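Local coordinates for uncharacterized protein (Corynebacterium diphtheriae, PDB 3LMM) that is of unknown function but, as a putative transcriptional regulator combining a Schlafen AlbA_2-like region with helix-turn-helix-class segments, probably acts on nucleic acid, at residues L68-A73 with I141-D146; V72-N77 with R147-V152; P117-K122 with L130-A135; G173-A178 with R355-A360; P190-L195 with C264-D269. All coordinates share one frame; numbering follows the deposited sequence.

Contact 1: residues L68-A73 with I141-D146; sequences LADEVA and IEDTSD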
# COMPACT_ATOMS: atom_id res chain seq x y z
N LEU A 68 3.91 -13.07 -13.16
CA LEU A 68 5.23 -12.46 -12.99
C LEU A 68 5.33 -11.72 -11.65
O LEU A 68 6.31 -11.85 -10.92
CB LEU A 68 5.52 -11.51 -14.15
CG LEU A 68 6.62 -11.94 -15.11
CD1 LEU A 68 6.48 -13.40 -15.42
CD2 LEU A 68 6.55 -11.10 -16.38
N ALA A 69 4.30 -10.93 -11.33
CA ALA A 69 4.30 -10.22 -10.08
C ALA A 69 4.41 -11.25 -8.96
O ALA A 69 5.20 -11.08 -8.03
CB ALA A 69 3.03 -9.40 -9.94
N ASP A 70 3.64 -12.33 -9.04
CA ASP A 70 3.72 -13.35 -8.00
C ASP A 70 5.12 -13.91 -7.89
O ASP A 70 5.59 -14.18 -6.78
CB ASP A 70 2.73 -14.49 -8.28
CG ASP A 70 1.35 -14.21 -7.71
OD1 ASP A 70 0.44 -15.04 -7.91
OD2 ASP A 70 1.18 -13.16 -7.05
N GLU A 71 5.78 -14.11 -9.02
CA GLU A 71 7.13 -14.64 -8.98
C GLU A 71 8.09 -13.64 -8.32
O GLU A 71 8.94 -14.02 -7.52
CB GLU A 71 7.61 -14.99 -10.39
CG GLU A 71 8.84 -15.90 -10.41
CD GLU A 71 8.53 -17.35 -10.02
OE1 GLU A 71 7.95 -17.58 -8.94
OE2 GLU A 71 8.88 -18.27 -10.80
N VAL A 72 7.94 -12.36 -8.65
CA VAL A 72 8.80 -11.33 -8.05
C VAL A 72 8.66 -11.34 -6.53
O VAL A 72 9.64 -11.18 -5.82
CB VAL A 72 8.46 -9.93 -8.59
CG1 VAL A 72 9.34 -8.88 -7.94
CG2 VAL A 72 8.66 -9.92 -10.08
N ALA A 73 7.44 -11.52 -6.04
CA ALA A 73 7.26 -11.58 -4.60
C ALA A 73 8.03 -12.79 -4.04
O ALA A 73 8.56 -12.71 -2.94
CB ALA A 73 5.79 -11.66 -4.23
N ILE A 141 6.63 -9.63 1.32
CA ILE A 141 5.85 -9.11 0.20
C ILE A 141 4.81 -10.16 -0.16
O ILE A 141 5.15 -11.22 -0.70
CB ILE A 141 6.75 -8.86 -1.04
CG1 ILE A 141 7.94 -7.96 -0.67
CG2 ILE A 141 5.93 -8.22 -2.14
CD1 ILE A 141 7.56 -6.69 0.11
N GLU A 142 3.54 -9.88 0.14
CA GLU A 142 2.46 -10.82 -0.18
C GLU A 142 2.11 -10.72 -1.65
O GLU A 142 2.12 -9.63 -2.22
CB GLU A 142 1.24 -10.51 0.69
CG GLU A 142 1.35 -11.12 2.07
CD GLU A 142 0.63 -10.31 3.15
OE1 GLU A 142 0.52 -10.82 4.29
OE2 GLU A 142 0.19 -9.17 2.85
N ASP A 143 1.80 -11.85 -2.28
CA ASP A 143 1.49 -11.83 -3.70
C ASP A 143 0.03 -11.50 -4.00
O ASP A 143 -0.75 -11.19 -3.10
CB ASP A 143 1.87 -13.16 -4.36
CG ASP A 143 1.10 -14.33 -3.81
OD1 ASP A 143 0.02 -14.13 -3.21
OD2 ASP A 143 1.57 -15.48 -3.97
N THR A 144 -0.35 -11.59 -5.27
CA THR A 144 -1.71 -11.28 -5.70
C THR A 144 -2.80 -12.04 -4.98
O THR A 144 -3.94 -11.59 -4.92
CB THR A 144 -1.87 -11.51 -7.19
OG1 THR A 144 -1.66 -12.90 -7.47
CG2 THR A 144 -0.87 -10.68 -7.97
N SER A 145 -2.45 -13.21 -4.45
CA SER A 145 -3.40 -14.06 -3.73
C SER A 145 -3.18 -13.97 -2.21
O SER A 145 -3.63 -14.84 -1.46
CB SER A 145 -3.24 -15.51 -4.18
OG SER A 145 -3.40 -15.65 -5.58
N ASP A 146 -2.49 -12.91 -1.78
CA ASP A 146 -2.18 -12.68 -0.36
C ASP A 146 -1.37 -13.81 0.26
O ASP A 146 -1.61 -14.20 1.41
CB ASP A 146 -3.46 -12.48 0.45
CG ASP A 146 -3.83 -11.02 0.56
OD1 ASP A 146 -4.83 -10.71 1.25
OD2 ASP A 146 -3.13 -10.18 -0.05
O HOH W 1 3.89 -15.74 -4.98
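Ala-73, buried in the helix, packs against Ile-141 at the apolar end of this contact. The methyl CB of Ala-73 points at the loop and lies 3.6 Å from Ile-141 O, while the CG2 branch of Ile-141 reaches the same methyl at 4.0 Å. Both side chains also touch Ile-113 of helix 102-113. One helical turn earlier the apolar packing gives way to acids and water. Asp-143 opens a type I beta turn that runs to Asp-146, and within it the side chain forms an Asx turn: OD1 accepts from Ser-145 N at 2.9 Å, with the donor 50° out of the carboxylate plane. A chi1 of 62° sets CG between the backbone N and the carbonyl carbon, on the side of the turn's N-H groups. The other oxygen, OD2, forms a salt bridge with Arg-147 NE and also accepts a hydrogen bond from a water that donates to Asp-70 O as well, so this water links the helix backbone to the turn. Toward solvent the Asp-70 carboxylate is turned to the N-H and hydroxyl of Thr-144. The placing of its OD2 is doubtful, however, and bonds from Thr-144 can be read as probable at most. Ser-145, beyond, faces solvent.

Contact 2: residues V72-N77 with R147-V152; sequences VACMAN and RLRWRV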
# COMPACT_ATOMS: atom_id res chain seq x y z
N VAL A 72 7.94 -12.36 -8.65
CA VAL A 72 8.80 -11.33 -8.05
C VAL A 72 8.66 -11.34 -6.53
O VAL A 72 9.64 -11.18 -5.82
CB VAL A 72 8.46 -9.93 -8.59
CG1 VAL A 72 9.34 -8.88 -7.94
CG2 VAL A 72 8.66 -9.92 -10.08
N ALA A 73 7.44 -11.52 -6.04
CA ALA A 73 7.26 -11.58 -4.60
C ALA A 73 8.03 -12.79 -4.04
O ALA A 73 8.56 -12.71 -2.94
CB ALA A 73 5.79 -11.66 -4.23
N CYS A 74 8.10 -13.91 -4.76
CA CYS A 74 8.86 -15.05 -4.21
C CYS A 74 10.27 -14.61 -3.99
O CYS A 74 10.84 -14.79 -2.92
CB CYS A 74 8.95 -16.23 -5.17
SG CYS A 74 7.74 -17.51 -4.84
N MSE A 75 10.83 -14.04 -5.05
CA MSE A 75 12.20 -13.60 -5.04
C MSE A 75 12.45 -12.61 -3.94
O MSE A 75 13.18 -12.90 -2.99
CB MSE A 75 12.54 -12.98 -6.39
CG MSE A 75 14.02 -13.00 -6.66
SE MSE A 75 14.69 -14.78 -6.89
CE MSE A 75 15.27 -15.16 -5.10
N ALA A 76 11.85 -11.43 -4.07
CA ALA A 76 12.02 -10.38 -3.08
C ALA A 76 11.88 -10.91 -1.65
O ALA A 76 12.48 -10.37 -0.73
CB ALA A 76 11.01 -9.26 -3.33
N ASN A 77 11.09 -11.96 -1.48
CA ASN A 77 10.89 -12.54 -0.15
C ASN A 77 12.02 -13.43 0.28
O ASN A 77 12.20 -13.64 1.47
CB ASN A 77 9.61 -13.37 -0.08
CG ASN A 77 8.38 -12.52 -0.04
OD1 ASN A 77 8.35 -11.49 0.62
ND2 ASN A 77 7.34 -12.97 -0.73
N ARG A 147 -0.42 -14.33 -0.50
CA ARG A 147 0.44 -15.40 -0.01
C ARG A 147 1.84 -14.86 0.19
O ARG A 147 2.25 -13.87 -0.43
CB ARG A 147 0.47 -16.58 -0.99
CG ARG A 147 -0.90 -17.05 -1.44
CD ARG A 147 -0.82 -18.14 -2.51
NE ARG A 147 0.05 -17.76 -3.64
CZ ARG A 147 0.21 -18.47 -4.75
NH1 ARG A 147 -0.44 -19.62 -4.91
NH2 ARG A 147 1.02 -18.05 -5.70
N LEU A 148 2.57 -15.52 1.08
CA LEU A 148 3.93 -15.13 1.40
C LEU A 148 4.84 -16.35 1.24
O LEU A 148 4.94 -17.18 2.14
CB LEU A 148 3.96 -14.64 2.84
CG LEU A 148 5.35 -14.46 3.45
CD1 LEU A 148 6.16 -13.56 2.54
CD2 LEU A 148 5.24 -13.86 4.84
N ARG A 149 5.47 -16.47 0.08
CA ARG A 149 6.36 -17.59 -0.18
C ARG A 149 7.69 -17.10 -0.75
O ARG A 149 7.79 -15.98 -1.25
CB ARG A 149 5.67 -18.59 -1.13
CG ARG A 149 4.68 -17.98 -2.11
CD ARG A 149 3.49 -18.91 -2.36
NE ARG A 149 3.79 -20.02 -3.25
CZ ARG A 149 3.12 -21.17 -3.28
NH1 ARG A 149 3.47 -22.13 -4.13
NH2 ARG A 149 2.11 -21.38 -2.45
N TRP A 150 8.72 -17.93 -0.65
CA TRP A 150 10.03 -17.57 -1.15
C TRP A 150 10.68 -18.68 -1.97
O TRP A 150 10.36 -19.85 -1.78
CB TRP A 150 10.94 -17.20 0.01
CG TRP A 150 11.09 -18.27 1.05
CD1 TRP A 150 10.56 -19.53 1.04
CD2 TRP A 150 11.82 -18.15 2.27
NE1 TRP A 150 10.92 -20.21 2.19
CE2 TRP A 150 11.70 -19.38 2.96
CE3 TRP A 150 12.56 -17.12 2.85
CZ2 TRP A 150 12.29 -19.61 4.19
CZ3 TRP A 150 13.16 -17.34 4.08
CH2 TRP A 150 13.02 -18.59 4.74
N ARG A 151 11.60 -18.32 -2.86
CA ARG A 151 12.31 -19.28 -3.70
C ARG A 151 13.06 -20.38 -2.94
O ARG A 151 13.79 -20.10 -1.98
CB ARG A 151 13.33 -18.54 -4.58
CG ARG A 151 12.86 -18.17 -5.97
CD ARG A 151 12.51 -19.40 -6.78
NE ARG A 151 12.97 -19.34 -8.17
CZ ARG A 151 14.17 -19.77 -8.59
NH1 ARG A 151 15.04 -20.28 -7.73
NH2 ARG A 151 14.48 -19.72 -9.88
N VAL A 152 12.88 -21.63 -3.35
CA VAL A 152 13.66 -22.69 -2.71
C VAL A 152 14.54 -23.31 -3.79
O VAL A 152 15.66 -22.85 -4.03
CB VAL A 152 12.80 -23.78 -2.04
CG1 VAL A 152 13.70 -24.84 -1.44
CG2 VAL A 152 11.98 -23.16 -0.91
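Helix 72-77 and the weakly bonded strand 149-151 cross at 77°, their short axes 5.7 Å apart at closest approach, and the backbones come into contact, with Cys-74 CA 4.1 Å from Trp-150 CA. At this crossing Cys-74 CA offers its hydrogen almost straight to Arg-149 O, a CA-H...O contact of 3.3 Å. The same carbonyl accepts a side-chain bond from Asn-77 ND2 at 3.1 Å, with an N-H...O angle of 148°. The other end of that amide, OD1, takes the N-H of Ile-141, so the Asn-77 side chain bridges two parts of the chain; CD1 of Leu-148 packs obliquely against it, 3.5 Å from ND2. Asn-77 O lies at the edge of the Trp-150 ring, near its plane and 3.8 Å from CE3, and accepts from Trp-164 NE1. At the far end of the crossing, selenomethionine Met-75 bends at chi2 and chi3 to bring CE to 3.9 Å from Arg-151 CB. Arg-151 NH2 forms a salt bridge with Asp-41, a residue of the cobalt site. Cys-74 SG passes Arg-149 CG and closes a disulfide with Cys-156 on strand 156-158, which pins the two-stranded antiparallel sheet 149-151/156-158 to helix 62-77 within the Schlafen AlbA_2 family region. The helix is thus flanked here by that small sheet, while its Val-72, Met-75 and Ala-76 pack on Val-134 of strand 128-134 and Val-72 and Ala-73 on helix 102-113.

Contact 3: residues P117-K122 with L130-A135; sequences PDVVAK and LAIYVA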
# COMPACT_ATOMS: atom_id res chain seq x y z
N PRO A 117 10.53 -3.76 -9.47
CA PRO A 117 11.84 -4.33 -9.79
C PRO A 117 12.48 -3.76 -11.05
O PRO A 117 11.79 -3.30 -11.95
CB PRO A 117 11.53 -5.82 -9.92
CG PRO A 117 10.16 -5.81 -10.53
CD PRO A 117 9.46 -4.74 -9.71
N ASP A 118 13.81 -3.79 -11.09
CA ASP A 118 14.54 -3.29 -12.24
C ASP A 118 14.48 -4.33 -13.35
O ASP A 118 15.02 -5.42 -13.21
CB ASP A 118 16.00 -3.01 -11.87
CG ASP A 118 16.18 -1.67 -11.16
OD1 ASP A 118 15.76 -0.65 -11.74
OD2 ASP A 118 16.73 -1.63 -10.03
N VAL A 119 13.82 -3.98 -14.45
CA VAL A 119 13.69 -4.88 -15.58
C VAL A 119 14.39 -4.27 -16.79
O VAL A 119 14.14 -3.11 -17.12
CB VAL A 119 12.21 -5.17 -15.93
CG1 VAL A 119 11.42 -3.88 -15.88
CG2 VAL A 119 12.10 -5.76 -17.33
N VAL A 120 15.25 -5.05 -17.44
CA VAL A 120 15.98 -4.59 -18.62
C VAL A 120 15.84 -5.60 -19.76
O VAL A 120 15.88 -6.81 -19.55
CB VAL A 120 17.50 -4.38 -18.35
CG1 VAL A 120 17.69 -3.49 -17.14
CG2 VAL A 120 18.19 -5.71 -18.14
N ALA A 121 15.67 -5.07 -20.97
CA ALA A 121 15.53 -5.89 -22.17
C ALA A 121 16.88 -6.44 -22.57
O ALA A 121 17.92 -5.87 -22.25
CB ALA A 121 14.95 -5.07 -23.30
N LYS A 122 16.85 -7.56 -23.29
CA LYS A 122 18.06 -8.22 -23.75
C LYS A 122 17.70 -8.98 -25.01
O LYS A 122 16.53 -9.25 -25.25
CB LYS A 122 18.54 -9.22 -22.68
CG LYS A 122 19.01 -8.59 -21.40
CD LYS A 122 20.41 -8.08 -21.58
CE LYS A 122 20.91 -7.37 -20.35
NZ LYS A 122 22.24 -6.77 -20.66
N LEU A 130 13.21 -10.20 -21.12
CA LEU A 130 13.31 -9.24 -20.04
C LEU A 130 14.09 -9.78 -18.85
O LEU A 130 13.80 -10.86 -18.34
CB LEU A 130 11.92 -8.80 -19.56
CG LEU A 130 11.24 -7.68 -20.33
CD1 LEU A 130 12.25 -6.93 -21.18
CD2 LEU A 130 10.18 -8.29 -21.18
N ALA A 131 15.09 -9.03 -18.43
CA ALA A 131 15.88 -9.42 -17.29
C ALA A 131 15.28 -8.64 -16.13
O ALA A 131 15.31 -7.41 -16.14
CB ALA A 131 17.32 -9.03 -17.48
N ILE A 132 14.71 -9.33 -15.16
CA ILE A 132 14.15 -8.63 -14.03
C ILE A 132 15.00 -8.85 -12.79
O ILE A 132 15.21 -9.99 -12.35
CB ILE A 132 12.74 -9.07 -13.72
CG1 ILE A 132 11.84 -8.83 -14.90
CG2 ILE A 132 12.23 -8.29 -12.53
CD1 ILE A 132 10.44 -9.28 -14.68
N TYR A 133 15.50 -7.76 -12.22
CA TYR A 133 16.33 -7.83 -11.04
C TYR A 133 15.53 -7.40 -9.83
O TYR A 133 15.14 -6.23 -9.70
CB TYR A 133 17.56 -6.94 -11.20
CG TYR A 133 18.47 -7.38 -12.33
CD1 TYR A 133 19.21 -8.55 -12.23
CD2 TYR A 133 18.52 -6.66 -13.52
CE1 TYR A 133 19.99 -9.00 -13.30
CE2 TYR A 133 19.29 -7.10 -14.60
CZ TYR A 133 20.02 -8.27 -14.49
OH TYR A 133 20.76 -8.72 -15.57
N VAL A 134 15.27 -8.35 -8.94
CA VAL A 134 14.51 -8.04 -7.75
C VAL A 134 15.39 -8.16 -6.50
O VAL A 134 16.08 -9.16 -6.31
CB VAL A 134 13.22 -8.94 -7.70
CG1 VAL A 134 13.43 -10.20 -8.51
CG2 VAL A 134 12.83 -9.26 -6.26
N ALA A 135 15.39 -7.10 -5.70
CA ALA A 135 16.19 -7.03 -4.47
C ALA A 135 15.41 -7.57 -3.28
O ALA A 135 14.18 -7.61 -3.30
CB ALA A 135 16.59 -5.59 -4.20
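The Tyr-133 ring meets the neighbouring strand at its rim, where Val-120 CG2 lies near the ring plane, 4.0 Å from CE2. Arg-12, Ile-16 and Val-19 of helix 10-24 also touch this side chain. On the same side of the sheet, Val-120 CG2 packs on Ala-131 CB at 3.5 Å. The Asp-118 carboxylate, also on this side, forms a salt bridge with Arg-12. The opposite side carries Val-119, Ala-121, Leu-130 and Ile-132. There Val-119 turns its CG2 branch obliquely to Leu-130 CG, 3.7 Å away, and its CB faces Ile-132 CG1. Leu-130 CD1 reaches over to Ala-121 CB at 3.9 Å. Pro-117, just ahead of the strand, lies alongside Ile-132, pointing the same way, its CB 3.7 Å from Ile-132 CG2; helix 102-113 covers this side through Ile-102, Arg-106 and Ile-109. Between the two sides runs the backbone ladder: Asp-118 pairs with Tyr-133 and Val-120 with Ala-131, each through two hydrogen bonds, while Val-119 with Ile-132 and Ala-121 with Leu-130 are non-hydrogen-bonded pairs. The bond from Tyr-133 N to Asp-118 O is nearly straight (177°), the return bond from Asp-118 N more bent (136°). Strand 118-123 is outermost in the four-stranded mixed sheet and strand 128-134 joins it to strand 82-86, so the contact is an antiparallel beta hairpin at a sheet margin, sandwiched between helices in the Schlafen AlbA_2-type region.

Contact 4: residues G173-A178 with R355-A360; sequences GFDPMA and RYPALA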
# COMPACT_ATOMS: atom_id res chain seq x y z
N GLY A 173 19.39 -7.04 5.49
CA GLY A 173 19.60 -5.68 5.96
C GLY A 173 19.22 -5.52 7.41
O GLY A 173 18.72 -6.45 8.04
N PHE A 174 19.44 -4.33 7.97
CA PHE A 174 19.09 -4.15 9.36
C PHE A 174 17.76 -3.44 9.55
O PHE A 174 17.58 -2.30 9.12
CB PHE A 174 20.21 -3.38 10.09
CG PHE A 174 19.91 -3.11 11.53
CD1 PHE A 174 19.64 -4.16 12.41
CD2 PHE A 174 19.85 -1.80 12.00
CE1 PHE A 174 19.29 -3.91 13.73
CE2 PHE A 174 19.50 -1.54 13.31
CZ PHE A 174 19.21 -2.59 14.18
N ASP A 175 16.80 -4.14 10.16
CA ASP A 175 15.49 -3.55 10.43
C ASP A 175 15.46 -3.27 11.91
O ASP A 175 15.13 -4.14 12.71
CB ASP A 175 14.35 -4.50 10.08
CG ASP A 175 14.07 -4.54 8.60
OD1 ASP A 175 14.35 -3.52 7.92
OD2 ASP A 175 13.55 -5.57 8.12
N PRO A 176 15.78 -2.03 12.29
CA PRO A 176 15.79 -1.66 13.70
C PRO A 176 14.58 -2.13 14.51
O PRO A 176 14.73 -2.61 15.64
CB PRO A 176 15.93 -0.14 13.65
CG PRO A 176 15.38 0.23 12.30
CD PRO A 176 15.89 -0.84 11.42
N MSE A 177 13.40 -2.02 13.92
CA MSE A 177 12.17 -2.39 14.61
C MSE A 177 11.97 -3.90 14.68
O MSE A 177 11.00 -4.39 15.28
CB MSE A 177 10.99 -1.71 13.91
CG MSE A 177 9.75 -1.60 14.77
SE MSE A 177 10.02 -0.54 16.37
CE MSE A 177 9.93 1.21 15.60
N ALA A 178 12.91 -4.64 14.10
CA ALA A 178 12.86 -6.11 14.09
C ALA A 178 13.92 -6.73 14.99
O ALA A 178 13.92 -7.94 15.20
CB ALA A 178 13.03 -6.63 12.66
N ARG A 355 9.18 3.74 7.27
CA ARG A 355 10.33 4.02 8.11
C ARG A 355 10.73 2.75 8.87
O ARG A 355 11.90 2.36 8.91
CB ARG A 355 10.00 5.13 9.12
CG ARG A 355 11.13 5.49 10.06
CD ARG A 355 10.63 6.33 11.21
NE ARG A 355 9.96 7.54 10.75
CZ ARG A 355 10.58 8.58 10.18
NH1 ARG A 355 9.89 9.65 9.79
NH2 ARG A 355 11.89 8.55 10.00
N TYR A 356 9.74 2.10 9.46
CA TYR A 356 10.00 0.89 10.20
C TYR A 356 9.28 -0.29 9.56
O TYR A 356 8.21 -0.70 10.01
CB TYR A 356 9.55 1.08 11.65
CG TYR A 356 10.27 2.19 12.39
CD1 TYR A 356 11.64 2.12 12.62
CD2 TYR A 356 9.57 3.29 12.89
CE1 TYR A 356 12.30 3.12 13.32
CE2 TYR A 356 10.22 4.31 13.60
CZ TYR A 356 11.59 4.21 13.81
OH TYR A 356 12.27 5.18 14.52
N PRO A 357 9.86 -0.85 8.49
CA PRO A 357 9.27 -2.00 7.80
C PRO A 357 8.84 -3.08 8.78
O PRO A 357 7.74 -3.60 8.68
CB PRO A 357 10.41 -2.47 6.89
CG PRO A 357 11.06 -1.19 6.52
CD PRO A 357 11.12 -0.44 7.84
N ALA A 358 9.69 -3.40 9.75
CA ALA A 358 9.35 -4.40 10.74
C ALA A 358 8.03 -4.06 11.43
O ALA A 358 7.14 -4.90 11.54
CB ALA A 358 10.47 -4.51 11.77
N LEU A 359 7.90 -2.82 11.90
CA LEU A 359 6.68 -2.37 12.59
C LEU A 359 5.49 -2.48 11.66
O LEU A 359 4.42 -2.93 12.06
CB LEU A 359 6.82 -0.91 13.04
CG LEU A 359 6.14 -0.36 14.30
CD1 LEU A 359 5.41 0.92 13.92
CD2 LEU A 359 5.18 -1.37 14.91
N ALA A 360 5.69 -2.04 10.43
CA ALA A 360 4.63 -2.09 9.45
C ALA A 360 4.18 -3.53 9.32
O ALA A 360 3.01 -3.84 9.54
CB ALA A 360 5.11 -1.57 8.11
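Selenomethionine Met-177 sets its methyl over the Tyr-356 ring: CE lies 3.4 Å from the ring centroid and 12° off the ring normal, a CH-pi contact near the centre of the face. The selenium stands farther off, 5.0 Å from the same centroid and obliquely placed, which gives a Met-aromatic contact. The chain reaches this position by bending; CG is anti to the backbone N (chi1 -159°), and the bends at chi2 and chi3 carry CE over the ring. Arg-355 CG covers the opposite face, so the ring is sandwiched, and Pro-176 CG touches its edge 4.2 Å from CD1. Nearer the backbone, Ala-358 CB packs against the 3-10 turn, with Met-177 CB at 3.6 Å and Ala-178 CB close by. Met-177 CG runs beside Leu-359 CB, and Asp-175 OD1 comes within 4.2 Å of Pro-357 CB. In the next shell, Tyr-356 occupies the N-cap position of helix 357-365, and its hydroxyl is hydrogen-bonded to Asp-313 O, which ties down the far end of the ring. The turn is held by Ala-178 N bonding to Asp-175 O, and by Arg-169 NE, which bonds to Ala-178 O. Trp-165 packs on Asp-175 and Ala-178; Gln-226 and Ala-227 of helix 226-232 touch Met-177. The two segments meet mainly through carbon surfaces, with the selenium beside the ring and without a polar bond between them, so shape and aromatic-face contact, rather than charge, join the loop after helix 161-171 to the RecG C-terminal-like region.

Contact 5: residues P190-L195 with C264-D269; sequences PAALAL and CLEQLD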
# COMPACT_ATOMS: atom_id res chain seq x y z
N PRO A 190 -2.06 -8.61 29.02
CA PRO A 190 -3.23 -9.37 28.57
C PRO A 190 -4.24 -8.49 27.83
O PRO A 190 -4.92 -8.94 26.92
CB PRO A 190 -3.79 -9.93 29.87
CG PRO A 190 -3.34 -8.91 30.90
CD PRO A 190 -1.92 -8.67 30.48
N ALA A 191 -4.32 -7.23 28.24
CA ALA A 191 -5.23 -6.28 27.63
C ALA A 191 -4.89 -6.07 26.16
O ALA A 191 -5.78 -5.96 25.31
CB ALA A 191 -5.16 -4.95 28.37
N ALA A 192 -3.60 -5.99 25.88
CA ALA A 192 -3.11 -5.79 24.52
C ALA A 192 -3.41 -7.03 23.69
O ALA A 192 -3.84 -6.94 22.55
CB ALA A 192 -1.63 -5.52 24.54
N LEU A 193 -3.16 -8.20 24.29
CA LEU A 193 -3.41 -9.44 23.60
C LEU A 193 -4.88 -9.59 23.34
O LEU A 193 -5.30 -10.05 22.27
CB LEU A 193 -2.91 -10.61 24.43
CG LEU A 193 -1.41 -10.80 24.33
CD1 LEU A 193 -0.91 -11.66 25.45
CD2 LEU A 193 -1.07 -11.40 22.98
N ALA A 194 -5.69 -9.22 24.33
CA ALA A 194 -7.13 -9.32 24.20
C ALA A 194 -7.60 -8.50 22.99
O ALA A 194 -8.45 -8.95 22.21
CB ALA A 194 -7.80 -8.82 25.46
N LEU A 195 -7.01 -7.32 22.85
CA LEU A 195 -7.32 -6.40 21.76
C LEU A 195 -7.02 -7.01 20.42
O LEU A 195 -7.82 -6.89 19.49
CB LEU A 195 -6.49 -5.14 21.91
CG LEU A 195 -7.17 -4.01 22.64
CD1 LEU A 195 -6.18 -2.90 22.93
CD2 LEU A 195 -8.31 -3.53 21.79
N CYS A 264 1.05 0.39 22.76
CA CYS A 264 0.56 1.19 21.64
C CYS A 264 -0.81 0.73 21.19
O CYS A 264 -1.66 1.54 20.85
CB CYS A 264 1.53 1.11 20.46
SG CYS A 264 2.97 2.19 20.59
N LEU A 265 -1.02 -0.59 21.17
CA LEU A 265 -2.31 -1.12 20.76
C LEU A 265 -3.40 -0.60 21.70
O LEU A 265 -4.50 -0.24 21.27
CB LEU A 265 -2.30 -2.65 20.81
CG LEU A 265 -1.39 -3.34 19.81
CD1 LEU A 265 -1.40 -4.83 20.09
CD2 LEU A 265 -1.85 -3.05 18.39
N GLU A 266 -3.08 -0.57 22.99
CA GLU A 266 -4.01 -0.09 23.99
C GLU A 266 -4.20 1.40 23.79
O GLU A 266 -5.33 1.90 23.78
CB GLU A 266 -3.47 -0.38 25.39
CG GLU A 266 -3.57 -1.84 25.76
CD GLU A 266 -2.87 -2.15 27.05
OE1 GLU A 266 -1.62 -2.22 27.06
OE2 GLU A 266 -3.57 -2.32 28.08
N GLN A 267 -3.10 2.10 23.60
CA GLN A 267 -3.19 3.53 23.39
C GLN A 267 -3.91 3.83 22.09
O GLN A 267 -4.72 4.75 22.04
CB GLN A 267 -1.80 4.16 23.42
CG GLN A 267 -1.28 4.35 24.83
CD GLN A 267 0.05 5.06 24.86
OE1 GLN A 267 0.22 6.14 24.28
NE2 GLN A 267 1.02 4.46 25.55
N LEU A 268 -3.65 3.06 21.05
CA LEU A 268 -4.34 3.31 19.78
C LEU A 268 -5.84 3.17 19.99
O LEU A 268 -6.62 4.06 19.63
CB LEU A 268 -3.90 2.31 18.71
CG LEU A 268 -4.76 2.39 17.45
CD1 LEU A 268 -4.19 3.40 16.47
CD2 LEU A 268 -4.82 1.01 16.82
N ASP A 269 -6.24 2.04 20.57
CA ASP A 269 -7.64 1.80 20.84
C ASP A 269 -8.24 2.95 21.65
O ASP A 269 -9.27 3.51 21.27
CB ASP A 269 -7.82 0.49 21.60
CG ASP A 269 -9.27 0.24 21.97
OD1 ASP A 269 -10.11 0.20 21.03
OD2 ASP A 269 -9.57 0.09 23.17
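Leu-195 supplies the apolar part, wedged by its two methyls against helix 264-278. CD1 lies over that helix's backbone, 3.6 Å from Leu-265 O and 3.7 Å from Glu-266 CA. CD2 meets the Asp-269 side chain at CG, 3.9 Å away, the two side chains crossing obliquely. Leu-265 CD1 lies loosely, 4.1 Å from Ala-192 O. The polar part belongs to Glu-266. Its chain is extended beyond CG (chi2 172°), and the carboxylate reaches the first turn of helix 190-199, where CD stands 3.9 Å from Ala-191 CB. Within this contact the carboxylate meets carbon; its oxygens find partners just outside, OE1 in Ser-263 OG and OE2 in a salt bridge with Arg-189, the residue preceding Pro-190. The backbones themselves keep apart: the short axes cross at 64° and approach no closer than 8.9 Å, a separation that the leucine and glutamate side chains span. Around the pair, Leu-231 and Phe-232 of helix 226-232 touch Leu-265 and Phe-232 also Ala-192, helix 208-214 backs Leu-193 and helix 298-311 packs on Cys-264 and Leu-268.

In the fold
Contacts 1, 2 and 3 all lie within the Schlafen AlbA_2 family region. Contacts 1 and 2 share Val-72 and Ala-73 on helix 62-77, with centres about 7 Å apart, and touch through the Asn-77 side chain and Ile-141. Contact 3, about 16 Å from both centres, is a hairpin nested inside the chain loop they close, and its Val-134 packs on the same helix. Contact 4 follows in the chain and spans 176 residues, tying the loop after helix 161-171 to helix 357-365; contact 5 is nested within that span. The centres of contacts 3 and 5 lie about 43 Å apart on opposite sides of the chain's centre, with contact 4 bringing distant regions of this multidomain protein together.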